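Local coordinates for protein YrdA (Escherichia coli, PDB 3TIO), which belongs to the gamma-class carbonic anhydrase family, binds zinc, probably between subunits, and may switch between allosteric conformations, at the interface of chains A and B. Coordinates in Å, arbitrary orientation; residue numbers count along the deposited sequence, not the author numbering. Chains: chain A/B, Protein YrdA.

The interface of chains A and B. Residues chain A 39, 61, 90, 167; chain B 45, 66, 69.
A:Trp39 lies over one face of the B:Arg45 guanidinium, CE3 sitting 3.6 Å from CZ with the two planes tilted 27° apart. This is the subunit interface of a gamma-class carbonic anhydrase homologue, a trimer of left-handed beta-helices built from hexapeptide repeats, and B:His66 and B:His69 are zinc ligands. From the opposite side the B:His66 ring covers the guanidinium, its NE2 toward the rim, so the arginine is sandwiched between the neighbour's indole and an imidazole of its own chain. Beside this sandwich, A:His90 and B:His66 meet edge to face, NE2 of the former 3.2 Å from ND1 of the latter. A:Tyr167, on helix 154-176, turns its ring edge to B:His69, CE1 to CE1 3.6 Å.

At the polar rim, B:Arg45 grips A:Asp61 side-on in a nearly coplanar salt bridge. B:Arg45 NH2 gives an almost straight bond to A:Asp61 OD1 at 2.7 Å, and B:Arg45 NE reaches A:Asp61 OD2 at 3.0 Å, both through syn lone pairs. B:Arg45 CG stands anti to the backbone N (chi1 -175°), and bends at chi2 and chi3 bring the guanidinium edge into the plane of the carboxylate. B:Arg45 NH2 also donates, within the guanidinium plane, to A:Tyr167 OH, the phenol hydroxyl, at 3.1 Å, tying the helix to the same cation. A leucine in place of B:Arg45 would probably leave the A:Asp61 carboxylate without its cationic mate and the tyrosine hydroxyl without this donor. A:His90 ND1 adds a weak, bent bond to A:Asp61 OD1.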
loop_
_atom_site.group_PDB
_atom_site.type_symbol
_atom_site.label_atom_id
_atom_site.label_comp_id
_atom_site.label_asym_id
_atom_site.label_seq_id
_atom_site.Cartn_x
_atom_site.Cartn_y
_atom_site.Cartn_z
ATOM N N TRP A 39 8.887 -1.346 11.165
ATOM C CA TRP A 39 7.631 -0.864 11.714
ATOM C C TRP A 39 6.392 -1.673 11.302
ATOM O O TRP A 39 6.500 -2.641 10.552
ATOM C CB TRP A 39 7.532 0.630 11.388
ATOM C CG TRP A 39 8.671 1.371 12.057
ATOM C CD1 TRP A 39 9.975 1.423 11.642
ATOM C CD2 TRP A 39 8.633 2.021 13.332
ATOM N NE1 TRP A 39 10.750 2.055 12.587
ATOM C CE2 TRP A 39 9.952 2.432 13.635
ATOM C CE3 TRP A 39 7.612 2.287 14.255
ATOM C CZ2 TRP A 39 10.276 3.099 14.823
ATOM C CZ3 TRP A 39 7.935 2.946 15.435
ATOM C CH2 TRP A 39 9.255 3.345 15.709
ATOM N N ASP A 61 6.265 1.905 8.345
ATOM C CA ASP A 61 4.942 1.290 8.238
ATOM C C ASP A 61 4.404 1.063 6.835
ATOM O O ASP A 61 4.378 1.976 6.018
ATOM C CB ASP A 61 3.895 2.129 8.990
ATOM C CG ASP A 61 4.427 2.749 10.262
ATOM O OD1 ASP A 61 5.397 3.530 10.179
ATOM O OD2 ASP A 61 3.858 2.471 11.341
ATOM N N HIS A 90 7.170 5.465 4.853
ATOM C CA HIS A 90 5.960 4.652 4.937
ATOM C C HIS A 90 5.510 4.209 3.554
ATOM O O HIS A 90 5.645 4.951 2.578
ATOM C CB HIS A 90 4.799 5.449 5.533
ATOM C CG HIS A 90 5.109 6.115 6.835
ATOM N ND1 HIS A 90 5.241 5.424 8.018
ATOM C CD2 HIS A 90 5.258 7.424 7.144
ATOM C CE1 HIS A 90 5.452 6.279 9.003
ATOM N NE2 HIS A 90 5.467 7.498 8.499
ATOM N N TYR A 167 15.033 7.817 14.146
ATOM C CA TYR A 167 14.313 6.557 14.096
ATOM C C TYR A 167 14.969 5.455 14.921
ATOM O O TYR A 167 14.312 4.489 15.312
ATOM C CB TYR A 167 14.096 6.106 12.648
ATOM C CG TYR A 167 12.661 6.313 12.209
ATOM C CD1 TYR A 167 12.298 7.395 11.407
ATOM C CD2 TYR A 167 11.658 5.450 12.640
ATOM C CE1 TYR A 167 10.959 7.611 11.047
ATOM C CE2 TYR A 167 10.322 5.656 12.288
ATOM C CZ TYR A 167 9.982 6.735 11.494
ATOM O OH TYR A 167 8.658 6.930 11.155
ATOM N N ARG B 45 -0.709 5.631 13.741
ATOM C CA ARG B 45 0.328 5.819 14.747
ATOM C C ARG B 45 0.382 7.264 15.245
ATOM O O ARG B 45 0.767 8.176 14.514
ATOM C CB ARG B 45 1.677 5.372 14.147
ATOM C CG ARG B 45 2.875 5.394 15.097
ATOM C CD ARG B 45 3.900 4.290 14.768
ATOM N NE ARG B 45 4.614 4.444 13.495
ATOM C CZ ARG B 45 5.692 5.204 13.310
ATOM N NH1 ARG B 45 6.204 5.910 14.313
ATOM N NH2 ARG B 45 6.286 5.233 12.120
ATOM N N HIS B 66 -0.091 8.773 9.982
ATOM C CA HIS B 66 0.961 9.149 10.921
ATOM C C HIS B 66 1.023 10.668 11.049
ATOM O O HIS B 66 0.271 11.394 10.394
ATOM C CB HIS B 66 2.327 8.615 10.475
ATOM C CG HIS B 66 3.354 8.601 11.569
ATOM N ND1 HIS B 66 4.696 8.801 11.337
ATOM C CD2 HIS B 66 3.230 8.408 12.904
ATOM C CE1 HIS B 66 5.357 8.733 12.480
ATOM N NE2 HIS B 66 4.491 8.495 13.446
ATOM N N HIS B 69 7.189 14.081 11.386
ATOM C CA HIS B 69 8.386 13.676 12.117
ATOM C C HIS B 69 9.094 14.893 12.696
ATOM O O HIS B 69 9.675 15.689 11.959
ATOM C CB HIS B 69 9.348 12.930 11.188
ATOM C CG HIS B 69 8.787 11.661 10.631
ATOM N ND1 HIS B 69 9.421 10.936 9.645
ATOM C CD2 HIS B 69 7.651 10.985 10.924
ATOM C CE1 HIS B 69 8.700 9.867 9.356
ATOM N NE2 HIS B 69 7.622 9.874 10.117
#